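Local coordinates for SAP-like pentraxin (Limulus polyphemus, PDB 3FLP), which binds two calcium ions per subunit and, as an invertebrate lectin of the pentraxin family, probably recognises sugars through them in a ring-shaped assembly, at residues Asp6-Pro12 against Gly206-Ser212; Asp3-Val7 against Ile187-Gly191; Lys41-Arg45 against Glu93-Gly97; Val36-Ile40 against Val181-Asn185. One frame throughout, in Å; residues are numbered along the deposited sequence.

Contact 1: Asp6-Pro12 against Gly206-Ser212; sequences DVKISFP and GVIVGIS
The axes of antiparallel strands 7-11 and 207-211 approach to 4.4 Å, their directions 145° apart. Asp6 O accepts from Ser212 N (2.7 Å), and a water donates to Ser212 O and, weakly, to Asp6 OD1; Arg188 pairs with the same carboxylate. Val7 (t) forms a non-hydrogen-bonded pair with Ile211. Lys8 and Gly210 are a hydrogen-bonded pair, Lys8 N to Gly210 O 2.8 Å and Gly210 N to Lys8 O 3.0 Å; the Lys8 chain (chi1 p, the rest t) runs over Gly210, its CE 3.2 Å from Ile211 O, and NZ pairs with Glu162. Ile9 packs its CD1 on Val209 CG2 (3.8 Å), branched residues suited to the buried face. Ser10 and Ile208 repeat the pattern (Ser10 N to Ile208 O 2.8 Å, Ile208 N to Ser10 O 3.0 Å). Phe11 CD1 meets Val207 CG1 at 3.7 Å, and Pro12 CG reaches Gly206 O at 3.3 Å. Within this pentraxin jelly-roll sheet, strand 7-11 lies between 161-169 and 207-211, while Val207-Val209 continue it into a second subunit.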
loop_
_atom_site.group_PDB
_atom_site.type_symbol
_atom_site.label_atom_id
_atom_site.label_comp_id
_atom_site.label_asym_id
_atom_site.label_seq_id
_atom_site.Cartn_x
_atom_site.Cartn_y
_atom_site.Cartn_z
ATOM N N ASP A 6 -18.443 -23.888 9.895
ATOM C CA ASP A 6 -17.937 -24.743 10.964
ATOM C C ASP A 6 -18.994 -25.079 12.020
ATOM O O ASP A 6 -18.684 -25.724 13.028
ATOM C CB ASP A 6 -16.712 -24.102 11.653
ATOM C CG ASP A 6 -15.467 -24.069 10.755
ATOM O OD1 ASP A 6 -15.109 -25.113 10.164
ATOM O OD2 ASP A 6 -14.833 -22.999 10.652
ATOM N N VAL A 7 -20.231 -24.630 11.813
ATOM C CA VAL A 7 -21.307 -24.951 12.754
ATOM C C VAL A 7 -21.517 -26.454 12.614
ATOM O O VAL A 7 -21.421 -26.996 11.511
ATOM C CB VAL A 7 -22.625 -24.210 12.395
ATOM C CG1 VAL A 7 -23.819 -24.829 13.140
ATOM C CG2 VAL A 7 -22.498 -22.740 12.755
ATOM N N LYS A 8 -21.781 -27.138 13.718
ATOM C CA LYS A 8 -21.990 -28.572 13.643
ATOM C C LYS A 8 -23.278 -28.980 14.353
ATOM O O LYS A 8 -23.807 -28.250 15.196
ATOM C CB LYS A 8 -20.798 -29.321 14.262
ATOM C CG LYS A 8 -20.808 -29.352 15.783
ATOM C CD LYS A 8 -19.651 -30.171 16.349
ATOM C CE LYS A 8 -19.635 -30.088 17.874
ATOM N NZ LYS A 8 -18.502 -30.856 18.456
ATOM N N ILE A 9 -23.776 -30.154 13.996
ATOM C CA ILE A 9 -24.984 -30.694 14.602
ATOM C C ILE A 9 -24.609 -32.060 15.156
ATOM O O ILE A 9 -23.988 -32.867 14.460
ATOM C CB ILE A 9 -26.116 -30.895 13.559
ATOM C CG1 ILE A 9 -26.530 -29.549 12.948
ATOM C CG2 ILE A 9 -27.302 -31.591 14.216
ATOM C CD1 ILE A 9 -27.202 -28.611 13.914
ATOM N N SER A 10 -24.968 -32.309 16.409
ATOM C CA SER A 10 -24.697 -33.594 17.035
ATOM C C SER A 10 -25.985 -34.407 17.078
ATOM O O SER A 10 -27.026 -33.910 17.511
ATOM C CB SER A 10 -24.170 -33.404 18.463
ATOM O OG SER A 10 -22.947 -32.692 18.468
ATOM N N PHE A 11 -25.904 -35.645 16.604
ATOM C CA PHE A 11 -27.031 -36.575 16.603
ATOM C C PHE A 11 -26.643 -37.542 17.719
ATOM O O PHE A 11 -25.941 -38.520 17.488
ATOM C CB PHE A 11 -27.107 -37.279 15.243
ATOM C CG PHE A 11 -27.422 -36.347 14.099
ATOM C CD1 PHE A 11 -28.740 -36.040 13.776
ATOM C CD2 PHE A 11 -26.399 -35.738 13.380
ATOM C CE1 PHE A 11 -29.035 -35.135 12.753
ATOM C CE2 PHE A 11 -26.681 -34.833 12.358
ATOM C CZ PHE A 11 -28.004 -34.530 12.044
ATOM N N PRO A 12 -27.099 -37.261 18.953
ATOM C CA PRO A 12 -26.867 -37.990 20.207
ATOM C C PRO A 12 -26.973 -39.505 20.201
ATOM O O PRO A 12 -26.079 -40.203 20.690
ATOM C CB PRO A 12 -27.880 -37.363 21.166
ATOM C CG PRO A 12 -28.086 -35.987 20.601
ATOM C CD PRO A 12 -28.180 -36.277 19.137
ATOM N N GLY A 206 -33.982 -33.454 19.933
ATOM C CA GLY A 206 -32.733 -33.273 20.647
ATOM C C GLY A 206 -31.385 -33.191 19.954
ATOM O O GLY A 206 -30.389 -33.607 20.545
ATOM N N VAL A 207 -31.322 -32.681 18.726
ATOM C CA VAL A 207 -30.023 -32.549 18.081
ATOM C C VAL A 207 -29.340 -31.395 18.811
ATOM O O VAL A 207 -30.012 -30.509 19.351
ATOM C CB VAL A 207 -30.134 -32.227 16.572
ATOM C CG1 VAL A 207 -30.558 -33.477 15.808
ATOM C CG2 VAL A 207 -31.129 -31.096 16.338
ATOM N N ILE A 208 -28.012 -31.413 18.845
ATOM C CA ILE A 208 -27.260 -30.377 19.539
ATOM C C ILE A 208 -26.519 -29.487 18.558
ATOM O O ILE A 208 -25.769 -29.974 17.713
ATOM C CB ILE A 208 -26.233 -31.003 20.514
ATOM C CG1 ILE A 208 -26.940 -31.981 21.456
ATOM C CG2 ILE A 208 -25.547 -29.912 21.318
ATOM C CD1 ILE A 208 -25.994 -32.794 22.325
ATOM N N VAL A 209 -26.737 -28.180 18.673
ATOM C CA VAL A 209 -26.080 -27.215 17.806
ATOM C C VAL A 209 -24.798 -26.729 18.492
ATOM O O VAL A 209 -24.829 -26.247 19.628
ATOM C CB VAL A 209 -26.985 -25.993 17.517
ATOM C CG1 VAL A 209 -26.242 -25.006 16.617
ATOM C CG2 VAL A 209 -28.293 -26.442 16.858
ATOM N N GLY A 210 -23.672 -26.867 17.800
ATOM C CA GLY A 210 -22.406 -26.438 18.356
ATOM C C GLY A 210 -21.424 -26.045 17.273
ATOM O O GLY A 210 -21.820 -25.689 16.156
ATOM N N ILE A 211 -20.140 -26.124 17.599
ATOM C CA ILE A 211 -19.082 -25.756 16.667
ATOM C C ILE A 211 -18.132 -26.921 16.404
ATOM O O ILE A 211 -17.729 -27.637 17.324
ATOM C CB ILE A 211 -18.256 -24.564 17.223
ATOM C CG1 ILE A 211 -19.145 -23.318 17.336
ATOM C CG2 ILE A 211 -17.050 -24.283 16.318
ATOM C CD1 ILE A 211 -19.637 -22.783 15.988
ATOM N N SER A 212 -17.780 -27.107 15.136
ATOM C CA SER A 212 -16.855 -28.161 14.750
ATOM C C SER A 212 -15.422 -27.643 14.791
ATOM O O SER A 212 -15.139 -26.563 14.282
ATOM C CB SER A 212 -17.164 -28.639 13.339
ATOM O OG SER A 212 -16.013 -29.227 12.769
HETATM O O HOH W 1 -13.746 -26.413 12.077
HETATM O O HOH W 2 -16.287 -27.521 10.018
HETATM O O HOH W 3 -23.120 -29.973 18.660
#

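Contact 2: Asp3-Val7 against Ile187-Gly191; sequences DIRDV and IRPRG
A salt bridge from Arg188 NH2 to Asp6 OD1 (3.0 Å, nearly linear) is the main ionic link between the loops, and a water between Asp6 OD2 and Arg188 NH1 adds a second path. Arg188, with chi1 to chi3 all m, also pairs through NE with Asp165. Arg5 NH1 donates to Arg188 O at 2.7 Å. The Arg5 guanidinium is held by Asp3, with NE to OD2 at 2.7 Å and NH2 to OD1 at 2.9 Å; Asp3 OD2 also accepts from Arg5 N (3.0 Å), an Asx turn leading into the 3-10 segment 4-6. Such neutralisation helps explain how Arg190 NH2 can lie 3.2 Å from Arg5 NH1, over the guanidinium face, although both are donors. The nearest CA atoms, of Arg5 and Arg188, are 8.1 Å apart, so long arginines suit the gap. Packing is slight: Arg5 NH1 lies 3.6 Å from Arg188 CB. The contact joins the N-terminal turn before strand 7-11 to the loop between helix 175-182 and strand 194-195, beside strand 161-169.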
loop_
_atom_site.group_PDB
_atom_site.type_symbol
_atom_site.label_atom_id
_atom_site.label_comp_id
_atom_site.label_asym_id
_atom_site.label_seq_id
_atom_site.Cartn_x
_atom_site.Cartn_y
_atom_site.Cartn_z
ATOM N N ASP A 3 -16.625 -19.124 11.511
ATOM C CA ASP A 3 -17.299 -19.204 10.214
ATOM C C ASP A 3 -18.539 -20.100 10.301
ATOM O O ASP A 3 -18.526 -21.137 10.966
ATOM C CB ASP A 3 -16.328 -19.782 9.181
ATOM C CG ASP A 3 -16.762 -19.512 7.754
ATOM O OD1 ASP A 3 -16.355 -18.473 7.191
ATOM O OD2 ASP A 3 -17.516 -20.337 7.196
ATOM N N ILE A 4 -19.597 -19.708 9.603
ATOM C CA ILE A 4 -20.837 -20.466 9.598
ATOM C C ILE A 4 -20.664 -21.892 9.065
ATOM O O ILE A 4 -21.444 -22.788 9.396
ATOM C CB ILE A 4 -21.910 -19.741 8.768
ATOM C CG1 ILE A 4 -23.269 -19.910 9.441
ATOM C CG2 ILE A 4 -21.939 -20.281 7.330
ATOM C CD1 ILE A 4 -24.340 -19.017 8.856
ATOM N N ARG A 5 -19.638 -22.101 8.245
ATOM C CA ARG A 5 -19.379 -23.422 7.691
ATOM C C ARG A 5 -18.863 -24.401 8.741
ATOM O O ARG A 5 -18.862 -25.604 8.512
ATOM C CB ARG A 5 -18.395 -23.328 6.516
ATOM C CG ARG A 5 -19.058 -22.849 5.224
ATOM C CD ARG A 5 -18.057 -22.350 4.184
ATOM N NE ARG A 5 -17.344 -21.169 4.662
ATOM C CZ ARG A 5 -16.546 -20.408 3.915
ATOM N NH1 ARG A 5 -16.348 -20.694 2.631
ATOM N NH2 ARG A 5 -15.943 -19.358 4.460
ATOM N N ASP A 6 -18.443 -23.888 9.895
ATOM C CA ASP A 6 -17.937 -24.743 10.964
ATOM C C ASP A 6 -18.994 -25.079 12.020
ATOM O O ASP A 6 -18.684 -25.724 13.028
ATOM C CB ASP A 6 -16.712 -24.102 11.653
ATOM C CG ASP A 6 -15.467 -24.069 10.755
ATOM O OD1 ASP A 6 -15.109 -25.113 10.164
ATOM O OD2 ASP A 6 -14.833 -22.999 10.652
ATOM N N VAL A 7 -20.231 -24.630 11.813
ATOM C CA VAL A 7 -21.307 -24.951 12.754
ATOM C C VAL A 7 -21.517 -26.454 12.614
ATOM O O VAL A 7 -21.421 -26.996 11.511
ATOM C CB VAL A 7 -22.625 -24.210 12.395
ATOM C CG1 VAL A 7 -23.819 -24.829 13.140
ATOM C CG2 VAL A 7 -22.498 -22.740 12.755
ATOM N N ILE A 187 -10.621 -23.218 -0.167
ATOM C CA ILE A 187 -11.645 -22.213 -0.420
ATOM C C ILE A 187 -12.963 -22.534 0.277
ATOM O O ILE A 187 -13.830 -21.671 0.392
ATOM C CB ILE A 187 -11.897 -22.055 -1.933
ATOM C CG1 ILE A 187 -12.449 -23.358 -2.511
ATOM C CG2 ILE A 187 -10.589 -21.689 -2.638
ATOM C CD1 ILE A 187 -12.703 -23.302 -4.003
ATOM N N ARG A 188 -13.100 -23.772 0.747
ATOM C CA ARG A 188 -14.314 -24.207 1.432
ATOM C C ARG A 188 -15.567 -23.809 0.638
ATOM O O ARG A 188 -16.340 -22.935 1.053
ATOM C CB ARG A 188 -14.328 -23.613 2.835
ATOM C CG ARG A 188 -13.151 -24.104 3.696
ATOM C CD ARG A 188 -13.342 -25.562 4.101
ATOM N NE ARG A 188 -14.411 -25.707 5.090
ATOM C CZ ARG A 188 -14.261 -25.452 6.389
ATOM N NH1 ARG A 188 -13.083 -25.046 6.850
ATOM N NH2 ARG A 188 -15.285 -25.598 7.228
ATOM N N PRO A 189 -15.773 -24.453 -0.526
ATOM C CA PRO A 189 -16.887 -24.255 -1.462
ATOM C C PRO A 189 -18.265 -24.478 -0.849
ATOM O O PRO A 189 -18.403 -25.197 0.139
ATOM C CB PRO A 189 -16.607 -25.284 -2.562
ATOM C CG PRO A 189 -15.133 -25.430 -2.527
ATOM C CD PRO A 189 -14.840 -25.467 -1.050
ATOM N N ARG A 190 -19.278 -23.870 -1.462
ATOM C CA ARG A 190 -20.659 -24.001 -1.013
ATOM C C ARG A 190 -21.480 -24.633 -2.138
ATOM O O ARG A 190 -21.443 -24.167 -3.274
ATOM C CB ARG A 190 -21.250 -22.631 -0.677
ATOM C CG ARG A 190 -20.454 -21.827 0.337
ATOM C CD ARG A 190 -21.024 -20.425 0.446
ATOM N NE ARG A 190 -20.300 -19.598 1.403
ATOM C CZ ARG A 190 -19.050 -19.176 1.237
ATOM N NH1 ARG A 190 -18.366 -19.500 0.141
ATOM N NH2 ARG A 190 -18.483 -18.420 2.169
ATOM N N GLY A 191 -22.216 -25.694 -1.820
ATOM C CA GLY A 191 -23.023 -26.357 -2.829
ATOM C C GLY A 191 -24.109 -25.442 -3.375
ATOM O O GLY A 191 -24.567 -24.543 -2.668
HETATM O O HOH W 4 -12.683 -23.316 9.351
#

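Contact 3: Lys41-Arg45 against Glu93-Gly97; sequences KPFHR and EIELG
This is a partly buried contact between the end of strand 33-42, with the loop that follows it, and the connection from strand 86-90 to strand 100-107. The touching parts run in directions 120° apart, and one direct hydrogen bond joins them, Gly97 N to Pro42 O at 3.0 Å. Proline has no amide proton to give but its carbonyl serves as acceptor, while Gly97 adopts phi/psi of 97/-8, where a CB would clash with the preceding carbonyl. Leu96 (m, t) is the residue most covered: its CD2 lies 4.2 Å from Pro42 CG and 3.6 Å from His44 C, and its CD1 is 3.6 Å from Phe43 O. Ile94 CG2 adds a contact with Pro42 CG at 4.1 Å. Lys41 CD passes 3.3 Å from Gly97 O, and a water connects Lys41 NZ with that oxygen; the ammonium is also paired with Glu162 and with Glu171 of a neighbouring subunit. Another water links Arg45 NE (2.7 Å) to Ile94 O (2.9 Å), while Arg45 NH1 bonds Ser70 O. The chemistry implies a loop junction fixed by proline, leucine and one backbone bond, with its charged margin at Lys41 turned to account in the subunit interface.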
loop_
_atom_site.group_PDB
_atom_site.type_symbol
_atom_site.label_atom_id
_atom_site.label_comp_id
_atom_site.label_asym_id
_atom_site.label_seq_id
_atom_site.Cartn_x
_atom_site.Cartn_y
_atom_site.Cartn_z
ATOM N N LYS A 41 -18.177 -37.079 12.202
ATOM C CA LYS A 41 -17.486 -37.698 13.324
ATOM C C LYS A 41 -18.460 -38.792 13.752
ATOM O O LYS A 41 -19.424 -38.532 14.462
ATOM C CB LYS A 41 -17.285 -36.696 14.462
ATOM C CG LYS A 41 -16.702 -37.331 15.721
ATOM C CD LYS A 41 -16.752 -36.394 16.908
ATOM C CE LYS A 41 -15.889 -35.165 16.690
ATOM N NZ LYS A 41 -15.822 -34.337 17.931
ATOM N N PRO A 42 -18.226 -40.035 13.305
ATOM C CA PRO A 42 -19.115 -41.146 13.653
ATOM C C PRO A 42 -18.996 -41.650 15.088
ATOM O O PRO A 42 -17.900 -41.687 15.657
ATOM C CB PRO A 42 -18.740 -42.203 12.620
ATOM C CG PRO A 42 -17.261 -41.989 12.470
ATOM C CD PRO A 42 -17.123 -40.484 12.432
ATOM N N PHE A 43 -20.134 -42.036 15.667
ATOM C CA PHE A 43 -20.164 -42.555 17.033
ATOM C C PHE A 43 -20.269 -44.080 17.078
ATOM O O PHE A 43 -20.073 -44.679 18.133
ATOM C CB PHE A 43 -21.332 -41.959 17.825
ATOM C CG PHE A 43 -21.136 -40.518 18.232
ATOM C CD1 PHE A 43 -19.873 -39.922 18.189
ATOM C CD2 PHE A 43 -22.209 -39.769 18.708
ATOM C CE1 PHE A 43 -19.689 -38.601 18.614
ATOM C CE2 PHE A 43 -22.033 -38.450 19.135
ATOM C CZ PHE A 43 -20.770 -37.867 19.088
ATOM N N HIS A 44 -20.591 -44.713 15.950
ATOM C CA HIS A 44 -20.690 -46.174 15.927
ATOM C C HIS A 44 -20.258 -46.823 14.617
ATOM O O HIS A 44 -20.297 -46.212 13.548
ATOM C CB HIS A 44 -22.109 -46.639 16.311
ATOM C CG HIS A 44 -23.206 -46.052 15.473
ATOM N ND1 HIS A 44 -23.394 -46.379 14.145
ATOM C CD2 HIS A 44 -24.198 -45.182 15.786
ATOM C CE1 HIS A 44 -24.452 -45.740 13.680
ATOM N NE2 HIS A 44 -24.959 -45.006 14.655
ATOM N N ARG A 45 -19.832 -48.078 14.716
ATOM C CA ARG A 45 -19.369 -48.835 13.563
ATOM C C ARG A 45 -20.478 -49.371 12.666
ATOM O O ARG A 45 -20.290 -49.474 11.452
ATOM C CB ARG A 45 -18.500 -50.010 14.017
ATOM C CG ARG A 45 -17.121 -49.617 14.519
ATOM C CD ARG A 45 -16.224 -50.839 14.632
ATOM N NE ARG A 45 -14.813 -50.467 14.616
ATOM C CZ ARG A 45 -13.808 -51.330 14.499
ATOM N NH1 ARG A 45 -14.049 -52.632 14.391
ATOM N NH2 ARG A 45 -12.558 -50.888 14.475
ATOM N N GLU A 93 -8.306 -46.186 8.187
ATOM C CA GLU A 93 -8.821 -46.763 9.415
ATOM C C GLU A 93 -9.629 -45.715 10.164
ATOM O O GLU A 93 -9.153 -44.611 10.409
ATOM C CB GLU A 93 -7.683 -47.279 10.294
ATOM C CG GLU A 93 -8.179 -47.869 11.601
ATOM C CD GLU A 93 -7.213 -48.866 12.203
ATOM O OE1 GLU A 93 -6.010 -48.546 12.309
ATOM O OE2 GLU A 93 -7.664 -49.969 12.578
ATOM N N ILE A 94 -10.859 -46.068 10.517
ATOM C CA ILE A 94 -11.738 -45.153 11.219
ATOM C C ILE A 94 -11.657 -45.282 12.733
ATOM O O ILE A 94 -11.742 -46.377 13.286
ATOM C CB ILE A 94 -13.229 -45.361 10.808
ATOM C CG1 ILE A 94 -13.436 -44.981 9.339
ATOM C CG2 ILE A 94 -14.144 -44.533 11.717
ATOM C CD1 ILE A 94 -13.211 -43.498 9.035
ATOM N N GLU A 95 -11.485 -44.147 13.397
ATOM C CA GLU A 95 -11.460 -44.109 14.848
ATOM C C GLU A 95 -12.729 -43.364 15.222
ATOM O O GLU A 95 -12.860 -42.174 14.922
ATOM C CB GLU A 95 -10.242 -43.342 15.365
ATOM C CG GLU A 95 -8.908 -44.028 15.108
ATOM C CD GLU A 95 -8.903 -45.481 15.565
ATOM O OE1 GLU A 95 -9.362 -45.760 16.700
ATOM O OE2 GLU A 95 -8.433 -46.342 14.785
ATOM N N LEU A 96 -13.674 -44.063 15.846
ATOM C CA LEU A 96 -14.924 -43.425 16.244
ATOM C C LEU A 96 -14.583 -42.220 17.111
ATOM O O LEU A 96 -13.696 -42.292 17.965
ATOM C CB LEU A 96 -15.813 -44.403 17.020
ATOM C CG LEU A 96 -16.271 -45.658 16.266
ATOM C CD1 LEU A 96 -17.115 -46.540 17.187
ATOM C CD2 LEU A 96 -17.075 -45.258 15.033
ATOM N N GLY A 97 -15.271 -41.108 16.878
ATOM C CA GLY A 97 -14.996 -39.912 17.648
ATOM C C GLY A 97 -14.056 -38.941 16.945
ATOM O O GLY A 97 -13.850 -37.830 17.432
HETATM O O HOH W 5 -12.761 -35.147 18.166
HETATM O O HOH W 6 -13.493 -48.078 14.812
#

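Contact 4: Val36-Ile40 against Val181-Asn185; sequences VCQRI and VASCN
Arg39 reaches from strand 33-42 to the C-terminal end of helix 175-182, where carbonyls lack the amide partners of a continuing helix. Ala182 O accepts from Arg39 NH2 at 3.0 Å and, weakly, from Arg39 NH1 at 3.3 Å, lying near the guanidinium plane. A water accepts from Arg39 NH2 (2.8 Å) and donates to Val181 O (2.6 Å). Arg39 NE is satisfied by Asp165, which also pairs with nearby Arg188, so one carboxylate serves two arginines. With chi1 m and chi2 and chi3 t, the arginine chain spans the gap: the closest CA atoms, of Cys37 and Val181, are 7.9 Å apart, while the segments run only 16° from parallel. Cys37 SG, in a disulfide with Cys103, packs on Val181 CG1 at 3.7 Å, and Arg39 NH1 lies 3.7 Å from Cys184 SG, disulfide-bonded to Cys215. Small Ala182 fits beside His101. Ser183 leaves helical geometry here. Helix laid on one face of a jelly-roll sandwich, with a strand-to-strand disulfide beneath, is the pentraxin arrangement.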
loop_
_atom_site.group_PDB
_atom_site.type_symbol
_atom_site.label_atom_id
_atom_site.label_comp_id
_atom_site.label_asym_id
_atom_site.label_seq_id
_atom_site.Cartn_x
_atom_site.Cartn_y
_atom_site.Cartn_z
ATOM N N VAL A 36 -22.720 -35.087 -2.746
ATOM C CA VAL A 36 -22.990 -34.732 -1.356
ATOM C C VAL A 36 -21.687 -34.861 -0.569
ATOM O O VAL A 36 -21.114 -35.949 -0.461
ATOM C CB VAL A 36 -24.071 -35.660 -0.737
ATOM C CG1 VAL A 36 -24.338 -35.263 0.720
ATOM C CG2 VAL A 36 -25.359 -35.579 -1.555
ATOM N N CYS A 37 -21.219 -33.738 -0.038
ATOM C CA CYS A 37 -19.982 -33.702 0.730
ATOM C C CYS A 37 -20.286 -33.149 2.129
ATOM O O CYS A 37 -21.147 -32.283 2.288
ATOM C CB CYS A 37 -18.969 -32.757 0.070
ATOM S SG CYS A 37 -17.929 -33.213 -1.373
ATOM N N GLN A 38 -19.583 -33.651 3.140
ATOM C CA GLN A 38 -19.752 -33.154 4.504
ATOM C C GLN A 38 -18.678 -33.695 5.437
ATOM O O GLN A 38 -17.992 -34.665 5.121
ATOM C CB GLN A 38 -21.145 -33.496 5.079
ATOM C CG GLN A 38 -21.288 -34.888 5.670
ATOM C CD GLN A 38 -21.770 -35.904 4.659
ATOM O OE1 GLN A 38 -22.959 -35.963 4.341
ATOM N NE2 GLN A 38 -20.849 -36.704 4.137
ATOM N N ARG A 39 -18.529 -33.051 6.587
ATOM C CA ARG A 39 -17.558 -33.485 7.581
ATOM C C ARG A 39 -18.343 -34.261 8.638
ATOM O O ARG A 39 -19.378 -33.795 9.119
ATOM C CB ARG A 39 -16.854 -32.264 8.184
ATOM C CG ARG A 39 -15.988 -31.520 7.157
ATOM C CD ARG A 39 -15.601 -30.097 7.571
ATOM N NE ARG A 39 -15.105 -29.381 6.400
ATOM C CZ ARG A 39 -13.922 -29.608 5.828
ATOM N NH1 ARG A 39 -13.095 -30.521 6.333
ATOM N NH2 ARG A 39 -13.587 -28.962 4.715
ATOM N N ILE A 40 -17.867 -35.455 8.978
ATOM C CA ILE A 40 -18.547 -36.281 9.966
ATOM C C ILE A 40 -17.621 -36.899 11.007
ATOM O O ILE A 40 -16.450 -37.194 10.739
ATOM C CB ILE A 40 -19.337 -37.454 9.303
ATOM C CG1 ILE A 40 -18.397 -38.284 8.422
ATOM C CG2 ILE A 40 -20.515 -36.918 8.504
ATOM C CD1 ILE A 40 -19.032 -39.541 7.845
ATOM N N VAL A 181 -12.635 -29.363 -2.103
ATOM C CA VAL A 181 -13.762 -29.231 -1.183
ATOM C C VAL A 181 -13.335 -29.673 0.226
ATOM O O VAL A 181 -13.639 -29.006 1.218
ATOM C CB VAL A 181 -14.971 -30.108 -1.631
ATOM C CG1 VAL A 181 -16.055 -30.097 -0.561
ATOM C CG2 VAL A 181 -15.539 -29.601 -2.949
ATOM N N ALA A 182 -12.614 -30.789 0.307
ATOM C CA ALA A 182 -12.186 -31.333 1.597
ATOM C C ALA A 182 -11.147 -30.507 2.361
ATOM O O ALA A 182 -11.193 -30.441 3.588
ATOM C CB ALA A 182 -11.672 -32.764 1.418
ATOM N N SER A 183 -10.214 -29.884 1.647
ATOM C CA SER A 183 -9.168 -29.093 2.297
ATOM C C SER A 183 -9.716 -28.147 3.346
ATOM O O SER A 183 -10.560 -27.299 3.056
ATOM C CB SER A 183 -8.361 -28.294 1.278
ATOM O OG SER A 183 -7.568 -29.161 0.486
ATOM N N CYS A 184 -9.218 -28.301 4.569
ATOM C CA CYS A 184 -9.651 -27.470 5.683
ATOM C C CYS A 184 -9.302 -25.995 5.493
ATOM O O CYS A 184 -10.091 -25.119 5.844
ATOM C CB CYS A 184 -9.034 -27.972 6.985
ATOM S SG CYS A 184 -10.066 -29.082 8.000
ATOM N N ASN A 185 -8.122 -25.725 4.940
ATOM C CA ASN A 185 -7.686 -24.350 4.716
ATOM C C ASN A 185 -7.870 -23.922 3.269
ATOM O O ASN A 185 -7.287 -22.931 2.831
ATOM C CB ASN A 185 -6.216 -24.182 5.107
ATOM C CG ASN A 185 -5.959 -24.524 6.563
ATOM O OD1 ASN A 185 -6.623 -24.003 7.467
ATOM N ND2 ASN A 185 -4.987 -25.402 6.800
HETATM O O HOH W 7 -15.496 -28.061 2.815
#

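Contacts 1 and 4 are buried, contact 3 is partly so, and contact 2 lies at the surface. The chemistry follows: contact 1 is a regular backbone ladder with branched apolar side chains, contact 4 a single arginine serving helix-end carbonyls beside disulfides, contact 3 a proline-leucine junction with water at its edges, and contact 2 mostly charge pairing. Contacts 1 and 2 share Asp6 and Val7, so the 3-10 turn feeds directly into the ladder. Contacts 3 and 4 use successive parts of strand 33-42. Contacts 2 and 4 touch where Arg188 NE and Arg39 NH2 approach to 3.4 Å. Contacts 1 and 2 meet one neighbouring subunit, contacts 1 and 3 another.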